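Local coordinates for putative vitamin-B12 independent methionine synthase family protein (Listeria monocytogenes, PDB 1YPX) that probably acts as a zinc-dependent methyltransferase of the cobalamin-independent methionine synthase family, which transfers a methyl group from a folate to homocysteine, at residues A[271-276]-A[292-297]; A[300-305]-A[331-336]. All coordinates share one frame; numbering follows the deposited sequence.

Contact 1. Residues A[271-276]-A[292-297]; sequences LEYDNE and LKIVLG. With PO4 (phosphate ion), chain B.
The shortest backbone bond of this contact runs from G297 N to L271 O, 2.8 Å. L271 N donates in turn to V295 O at 3.1 Å. L271 thus binds the residues just before and after L296, its partner in the sheet. This is the pattern of parallel beta strands. A third bond, Y273 N to G297 O at 3.2 Å, carries the pairing past the end of strand 268-272. It is nearly straight at the hydrogen (173°), but the donor stands above the plane of the G297 carbonyl.

L271 and L296 put their side chains on the same face of the sheet. L271 CD1 meets I294 CD1 at 3.7 Å, and the two side chains pass obliquely. Y273 CG lies anti to its own carbonyl carbon (chi1 -56°). The ring and L296 cross obliquely, Y273 CE2 lying 3.4 Å from L296 CD2. Y273 OH donates to O3 of a phosphate at 2.6 Å. The phosphorus lies in the ring plane, at its edge. K285 also binds this ion, which probably came from the crystallisation liquor.

E272 points to the opposite face, where its OE2 accepts from R240 N. F281 packs edge-to-face with Y273. Strand 293-299 lies between strands 268-272 and 328-332 in the parallel sheet, with I294 and L296 bonded through their backbones to R329.

Contact 2. Residues A[300-305]-A[331-336]; sequences TSKTGE and SPQCGF
S301 meets the chain turn that follows strand 328-332, and its hydroxyl supplies the hydrogen bond of this contact. C334 N donates to S301 OG at 3.3 Å, with an angle of 149° at the hydrogen. The S301 hydroxyl sits between its own backbone N and carbonyl carbon (chi1 53°), facing that amide.

Packing makes up most of the rest. S301 CB approaches the F336 ring obliquely, 3.7 Å from CE2, and also rests against P332 CB. Q333 reaches across with an extended chain beyond CG (chi2 177°). Its OE1 lies 3.7 Å from T300 CA. Its NE2 lies 3.6 Å from K302 CE, where the two side chains cross at about a right angle. T300 OG1 is hydrogen-bonded to E307 OE2 and K353 NZ.

P332 and F336 also pack on helix 347-364, which backs the turn. Segment 300-305 is loop, and segment 331-336 runs from the end of strand 328-332 into loop, both at the C-terminal side of the sheet, where TIM-barrel enzymes carry their active sites. C334, H237 and C239 could together form an empty metal site, consistent with the zinc site of cobalamin-independent methionine synthases; no metal is modelled.

Both contacts involve strand 293-299 or its continuation, on the same side of the chain's centre. Contact 1 is buried and joins two neighbouring strands of the barrel sheet, mainly by backbone hydrogen bonds. Contact 2 is partly buried and joins the loop after strand 293-299 to the end of strand 328-332 and the chain beyond it, with one serine hydroxyl bond and otherwise mostly side-chain packing. The two centres are 11 Å apart, and the contacts touch directly. G297 O of contact 1 packs against Q333 CB of contact 2 at 3.5 Å. V295 packs against S331. C334 belongs to a possible metal site, and the E272 side chain touches residues of that group.

Contact 1. Residues A[271-276]-A[292-297]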
ATOM      1  N   LEU A 271       0.733   3.253  -9.101  1.00 47.18           N
ATOM      2  CA  LEU A 271       0.718   4.653  -9.533  1.00 48.44           C
ATOM      3  C   LEU A 271      -0.672   5.076  -9.965  1.00 49.88           C
ATOM      4  O   LEU A 271      -1.273   4.415 -10.807  1.00 48.92           O
ATOM      5  CB  LEU A 271       1.649   4.821 -10.728  1.00 47.38           C
ATOM      6  CG  LEU A 271       3.081   4.361 -10.516  1.00 47.16           C
ATOM      7  CD1 LEU A 271       3.807   4.196 -11.858  1.00 44.28           C
ATOM      8  CD2 LEU A 271       3.763   5.397  -9.648  1.00 46.60           C
ATOM      9  N   GLU A 272      -1.179   6.183  -9.427  1.00 54.99           N
ATOM     10  CA  GLU A 272      -2.521   6.635  -9.819  1.00 59.99           C
ATOM     11  C   GLU A 272      -2.543   7.788 -10.836  1.00 61.89           C
ATOM     12  O   GLU A 272      -1.743   8.717 -10.757  1.00 62.49           O
ATOM     13  CB  GLU A 272      -3.347   7.010  -8.581  1.00 61.08           C
ATOM     14  CG  GLU A 272      -2.829   8.159  -7.745  1.00 60.52           C
ATOM     15  CD  GLU A 272      -3.898   8.670  -6.799  1.00 61.85           C
ATOM     16  OE1 GLU A 272      -4.962   9.093  -7.295  1.00 63.86           O
ATOM     17  OE2 GLU A 272      -3.691   8.647  -5.569  1.00 60.53           O
ATOM     18  N   TYR A 273      -3.471   7.719 -11.790  1.00 64.33           N
ATOM     19  CA  TYR A 273      -3.581   8.738 -12.832  1.00 67.50           C
ATOM     20  C   TYR A 273      -5.023   9.266 -12.986  1.00 70.39           C
ATOM     21  O   TYR A 273      -5.988   8.603 -12.589  1.00 70.06           O
ATOM     22  CB  TYR A 273      -3.107   8.152 -14.172  1.00 65.93           C
ATOM     23  CG  TYR A 273      -1.691   7.580 -14.184  1.00 67.04           C
ATOM     24  CD1 TYR A 273      -0.572   8.407 -14.365  1.00 67.52           C
ATOM     25  CD2 TYR A 273      -1.474   6.206 -14.056  1.00 66.64           C
ATOM     26  CE1 TYR A 273       0.729   7.874 -14.420  1.00 66.57           C
ATOM     27  CE2 TYR A 273      -0.190   5.663 -14.106  1.00 65.00           C
ATOM     28  CZ  TYR A 273       0.908   6.496 -14.290  1.00 66.59           C
ATOM     29  OH  TYR A 273       2.174   5.945 -14.345  1.00 61.85           O
ATOM     30  N   ASP A 274      -5.173  10.460 -13.560  1.00 73.37           N
ATOM     31  CA  ASP A 274      -6.506  11.024 -13.768  1.00 76.62           C
ATOM     32  C   ASP A 274      -7.007  10.648 -15.159  1.00 78.83           C
ATOM     33  O   ASP A 274      -6.412   9.807 -15.839  1.00 79.67           O
ATOM     34  CB  ASP A 274      -6.484  12.550 -13.623  1.00 77.77           C
ATOM     35  CG  ASP A 274      -7.599  13.074 -12.708  1.00 79.33           C
ATOM     36  OD1 ASP A 274      -7.770  14.309 -12.614  1.00 79.75           O
ATOM     37  OD2 ASP A 274      -8.300  12.253 -12.075  1.00 78.55           O
ATOM     38  N   ASN A 275      -8.104  11.269 -15.576  1.00 80.52           N
ATOM     39  CA  ASN A 275      -8.679  10.999 -16.889  1.00 82.30           C
ATOM     40  C   ASN A 275      -7.989  11.868 -17.941  1.00 83.00           C
ATOM     41  O   ASN A 275      -7.840  11.455 -19.093  1.00 83.37           O
ATOM     42  CB  ASN A 275     -10.181  11.291 -16.874  1.00 84.18           C
ATOM     43  CG  ASN A 275     -10.978  10.301 -17.706  1.00 85.05           C
ATOM     44  OD1 ASN A 275     -10.755  10.151 -18.910  1.00 86.35           O
ATOM     45  ND2 ASN A 275     -11.919   9.620 -17.063  1.00 85.09           N
ATOM     46  N   GLU A 276      -7.575  13.071 -17.537  1.00 83.33           N
ATOM     47  CA  GLU A 276      -6.881  13.994 -18.441  1.00 83.82           C
ATOM     48  C   GLU A 276      -5.432  14.093 -17.983  1.00 83.49           C
ATOM     49  O   GLU A 276      -5.162  14.438 -16.835  1.00 82.62           O
ATOM     50  CB  GLU A 276      -7.510  15.400 -18.411  1.00 83.83           C
ATOM     51  CG  GLU A 276      -7.198  16.259 -19.660  1.00 84.47           C
ATOM     52  CD  GLU A 276      -7.240  17.775 -19.409  1.00 85.84           C
ATOM     53  OE1 GLU A 276      -7.259  18.547 -20.397  1.00 85.51           O
ATOM     54  OE2 GLU A 276      -7.237  18.202 -18.232  1.00 85.82           O
ATOM     55  N   LEU A 292      10.288  -5.122 -12.937  1.00 61.61           N
ATOM     56  CA  LEU A 292       9.638  -4.052 -12.190  1.00 61.54           C
ATOM     57  C   LEU A 292       8.292  -3.711 -12.821  1.00 61.82           C
ATOM     58  O   LEU A 292       8.200  -2.847 -13.704  1.00 61.97           O
ATOM     59  CB  LEU A 292      10.509  -2.798 -12.154  1.00 61.04           C
ATOM     60  CG  LEU A 292       9.803  -1.573 -11.555  1.00 60.34           C
ATOM     61  CD1 LEU A 292       9.437  -1.872 -10.112  1.00 59.58           C
ATOM     62  CD2 LEU A 292      10.687  -0.339 -11.644  1.00 59.26           C
ATOM     63  N   LYS A 293       7.246  -4.391 -12.367  1.00 60.16           N
ATOM     64  CA  LYS A 293       5.909  -4.164 -12.899  1.00 59.52           C
ATOM     65  C   LYS A 293       5.256  -2.964 -12.236  1.00 57.82           C
ATOM     66  O   LYS A 293       5.327  -2.810 -11.021  1.00 58.60           O
ATOM     67  CB  LYS A 293       5.054  -5.420 -12.715  1.00 59.93           C
ATOM     68  CG  LYS A 293       5.097  -6.003 -11.313  1.00 63.25           C
ATOM     69  CD  LYS A 293       4.677  -7.473 -11.292  1.00 63.50           C
ATOM     70  CE  LYS A 293       5.726  -8.389 -11.931  1.00 63.83           C
ATOM     71  NZ  LYS A 293       7.025  -8.389 -11.204  1.00 62.98           N
ATOM     72  N   ILE A 294       4.641  -2.100 -13.041  1.00 55.13           N
ATOM     73  CA  ILE A 294       3.986  -0.913 -12.496  1.00 52.90           C
ATOM     74  C   ILE A 294       2.476  -0.944 -12.756  1.00 51.15           C
ATOM     75  O   ILE A 294       2.008  -0.970 -13.894  1.00 50.88           O
ATOM     76  CB  ILE A 294       4.592   0.419 -13.075  1.00 52.01           C
ATOM     77  CG1 ILE A 294       4.106   0.655 -14.486  1.00 51.43           C
ATOM     78  CG2 ILE A 294       6.113   0.393 -13.061  1.00 47.92           C
ATOM     79  CD1 ILE A 294       3.050   1.701 -14.522  1.00 52.79           C
ATOM     80  N   VAL A 295       1.710  -0.970 -11.682  1.00 48.57           N
ATOM     81  CA  VAL A 295       0.271  -0.992 -11.801  1.00 47.60           C
ATOM     82  C   VAL A 295      -0.207   0.414 -12.130  1.00 47.75           C
ATOM     83  O   VAL A 295       0.240   1.388 -11.518  1.00 48.26           O
ATOM     84  CB  VAL A 295      -0.343  -1.476 -10.485  1.00 47.38           C
ATOM     85  CG1 VAL A 295      -1.849  -1.657 -10.623  1.00 45.87           C
ATOM     86  CG2 VAL A 295       0.343  -2.770 -10.076  1.00 44.67           C
ATOM     87  N   LEU A 296      -1.103   0.503 -13.112  1.00 47.01           N
ATOM     88  CA  LEU A 296      -1.678   1.766 -13.582  1.00 46.84           C
ATOM     89  C   LEU A 296      -3.076   1.947 -12.985  1.00 47.60           C
ATOM     90  O   LEU A 296      -3.999   1.197 -13.309  1.00 48.48           O
ATOM     91  CB  LEU A 296      -1.775   1.749 -15.121  1.00 45.97           C
ATOM     92  CG  LEU A 296      -0.486   1.576 -15.945  1.00 44.33           C
ATOM     93  CD1 LEU A 296      -0.827   1.126 -17.362  1.00 46.39           C
ATOM     94  CD2 LEU A 296       0.288   2.884 -15.970  1.00 43.01           C
ATOM     95  N   GLY A 297      -3.231   2.938 -12.113  1.00 48.47           N
ATOM     96  CA  GLY A 297      -4.521   3.172 -11.490  1.00 50.40           C
ATOM     97  C   GLY A 297      -5.372   4.064 -12.358  1.00 54.20           C
ATOM     98  O   GLY A 297      -5.535   5.252 -12.071  1.00 55.84           O
TER
HETATM   99  P   PO4 B 401       4.339   8.383 -15.252  1.00 35.98           P
HETATM  100  O1  PO4 B 401       3.562   7.881 -16.334  1.00 38.24           O
HETATM  101  O2  PO4 B 401       3.828   9.645 -14.743  1.00 39.89           O
HETATM  102  O3  PO4 B 401       4.369   7.269 -14.103  1.00 44.15           O
HETATM  103  O4  PO4 B 401       5.825   8.508 -15.492  1.00 35.82           O

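Contact 2. Residues A[300-305]-A[331-336]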
ATOM      1  N   THR A 300     -11.217   5.379 -11.779  1.00 68.27           N
ATOM      2  CA  THR A 300     -11.628   6.330 -10.743  1.00 70.63           C
ATOM      3  C   THR A 300     -12.297   5.571  -9.610  1.00 72.54           C
ATOM      4  O   THR A 300     -13.280   4.864  -9.821  1.00 72.52           O
ATOM      5  CB  THR A 300     -12.635   7.385 -11.281  1.00 70.35           C
ATOM      6  OG1 THR A 300     -13.797   6.723 -11.794  1.00 69.37           O
ATOM      7  CG2 THR A 300     -12.003   8.220 -12.387  1.00 70.36           C
ATOM      8  N   SER A 301     -11.758   5.729  -8.410  1.00 75.37           N
ATOM      9  CA  SER A 301     -12.279   5.046  -7.238  1.00 79.46           C
ATOM     10  C   SER A 301     -13.007   5.986  -6.284  1.00 81.90           C
ATOM     11  O   SER A 301     -13.319   5.618  -5.144  1.00 80.35           O
ATOM     12  CB  SER A 301     -11.131   4.352  -6.506  1.00 80.26           C
ATOM     13  OG  SER A 301     -10.080   5.266  -6.239  1.00 81.08           O
ATOM     14  N   LYS A 302     -13.265   7.204  -6.752  1.00 85.65           N
ATOM     15  CA  LYS A 302     -13.956   8.202  -5.947  1.00 89.63           C
ATOM     16  C   LYS A 302     -15.273   8.638  -6.571  1.00 91.78           C
ATOM     17  O   LYS A 302     -16.305   8.665  -5.897  1.00 92.16           O
ATOM     18  CB  LYS A 302     -13.063   9.430  -5.728  1.00 90.19           C
ATOM     19  CG  LYS A 302     -11.857   9.168  -4.835  1.00 92.05           C
ATOM     20  CD  LYS A 302     -11.189  10.468  -4.385  1.00 92.38           C
ATOM     21  CE  LYS A 302     -10.673  11.287  -5.560  1.00 91.58           C
ATOM     22  NZ  LYS A 302      -9.909  12.475  -5.088  1.00 91.67           N
ATOM     23  N   THR A 303     -15.237   8.964  -7.859  1.00 94.07           N
ATOM     24  CA  THR A 303     -16.426   9.417  -8.574  1.00 96.43           C
ATOM     25  C   THR A 303     -17.207   8.251  -9.181  1.00 98.29           C
ATOM     26  O   THR A 303     -17.850   7.476  -8.468  1.00 98.07           O
ATOM     27  CB  THR A 303     -16.040  10.404  -9.697  1.00 96.27           C
ATOM     28  OG1 THR A 303     -15.018  11.292  -9.219  1.00 95.17           O
ATOM     29  CG2 THR A 303     -17.252  11.228 -10.125  1.00 96.07           C
ATOM     30  N   GLY A 304     -17.152   8.138 -10.504  1.00 99.98           N
ATOM     31  CA  GLY A 304     -17.858   7.069 -11.184  1.00102.83           C
ATOM     32  C   GLY A 304     -17.663   7.135 -12.687  1.00104.88           C
ATOM     33  O   GLY A 304     -18.163   6.284 -13.427  1.00105.58           O
ATOM     34  N   GLU A 305     -16.935   8.153 -13.139  1.00106.06           N
ATOM     35  CA  GLU A 305     -16.673   8.338 -14.562  1.00106.91           C
ATOM     36  C   GLU A 305     -15.185   8.596 -14.806  1.00106.73           C
ATOM     37  O   GLU A 305     -14.795   9.145 -15.839  1.00106.35           O
ATOM     38  CB  GLU A 305     -17.488   9.519 -15.108  1.00107.75           C
ATOM     39  CG  GLU A 305     -18.976   9.507 -14.758  1.00108.14           C
ATOM     40  CD  GLU A 305     -19.239   9.825 -13.294  1.00108.76           C
ATOM     41  OE1 GLU A 305     -18.617  10.775 -12.768  1.00107.89           O
ATOM     42  OE2 GLU A 305     -20.078   9.134 -12.675  1.00109.33           O
ATOM     43  N   SER A 331      -5.633  -1.243 -12.148  1.00 46.77           N
ATOM     44  CA  SER A 331      -6.265  -1.178 -10.841  1.00 47.05           C
ATOM     45  C   SER A 331      -6.943   0.143 -10.764  1.00 47.16           C
ATOM     46  O   SER A 331      -6.791   0.968 -11.652  1.00 49.97           O
ATOM     47  CB  SER A 331      -5.228  -1.182  -9.739  1.00 48.08           C
ATOM     48  OG  SER A 331      -4.667   0.115  -9.627  1.00 47.00           O
ATOM     49  N   PRO A 332      -7.719   0.363  -9.703  1.00 48.69           N
ATOM     50  CA  PRO A 332      -8.368   1.673  -9.619  1.00 49.46           C
ATOM     51  C   PRO A 332      -7.280   2.627  -9.095  1.00 50.83           C
ATOM     52  O   PRO A 332      -6.260   2.161  -8.598  1.00 49.19           O
ATOM     53  CB  PRO A 332      -9.537   1.429  -8.663  1.00 47.88           C
ATOM     54  CG  PRO A 332      -9.111   0.239  -7.854  1.00 48.48           C
ATOM     55  CD  PRO A 332      -8.330  -0.622  -8.792  1.00 47.29           C
ATOM     56  N   GLN A 333      -7.469   3.938  -9.245  1.00 55.27           N
ATOM     57  CA  GLN A 333      -6.468   4.930  -8.827  1.00 59.09           C
ATOM     58  C   GLN A 333      -5.953   4.846  -7.381  1.00 59.26           C
ATOM     59  O   GLN A 333      -4.749   4.959  -7.147  1.00 61.38           O
ATOM     60  CB  GLN A 333      -6.975   6.354  -9.126  1.00 61.91           C
ATOM     61  CG  GLN A 333      -8.287   6.717  -8.436  1.00 67.09           C
ATOM     62  CD  GLN A 333      -8.732   8.149  -8.694  1.00 68.49           C
ATOM     63  OE1 GLN A 333      -8.860   8.580  -9.843  1.00 68.85           O
ATOM     64  NE2 GLN A 333      -8.982   8.891  -7.618  1.00 69.49           N
ATOM     65  N   CYS A 334      -6.853   4.667  -6.417  1.00 59.34           N
ATOM     66  CA  CYS A 334      -6.469   4.549  -5.007  1.00 59.02           C
ATOM     67  C   CYS A 334      -7.343   3.470  -4.374  1.00 58.08           C
ATOM     68  O   CYS A 334      -8.042   2.730  -5.074  1.00 58.94           O
ATOM     69  CB  CYS A 334      -6.672   5.879  -4.253  1.00 60.88           C
ATOM     70  SG  CYS A 334      -5.940   5.952  -2.559  1.00 63.81           S
ATOM     71  N   GLY A 335      -7.287   3.379  -3.050  1.00 57.38           N
ATOM     72  CA  GLY A 335      -8.090   2.407  -2.336  1.00 56.67           C
ATOM     73  C   GLY A 335      -9.422   3.047  -2.018  1.00 56.83           C
ATOM     74  O   GLY A 335      -9.479   4.230  -1.704  1.00 57.61           O
ATOM     75  N   PHE A 336     -10.493   2.274  -2.122  1.00 57.93           N
ATOM     76  CA  PHE A 336     -11.833   2.767  -1.841  1.00 58.52           C
ATOM     77  C   PHE A 336     -11.936   3.110  -0.368  1.00 59.26           C
ATOM     78  O   PHE A 336     -11.919   2.222   0.482  1.00 62.56           O
ATOM     79  CB  PHE A 336     -12.870   1.699  -2.197  1.00 56.22           C
ATOM     80  CG  PHE A 336     -12.763   1.204  -3.615  1.00 56.33           C
ATOM     81  CD1 PHE A 336     -11.932   0.134  -3.934  1.00 53.40           C
ATOM     82  CD2 PHE A 336     -13.451   1.852  -4.645  1.00 57.09           C
ATOM     83  CE1 PHE A 336     -11.784  -0.279  -5.257  1.00 53.22           C
ATOM     84  CE2 PHE A 336     -13.309   1.448  -5.973  1.00 55.03           C
ATOM     85  CZ  PHE A 336     -12.472   0.382  -6.278  1.00 54.04           C
TER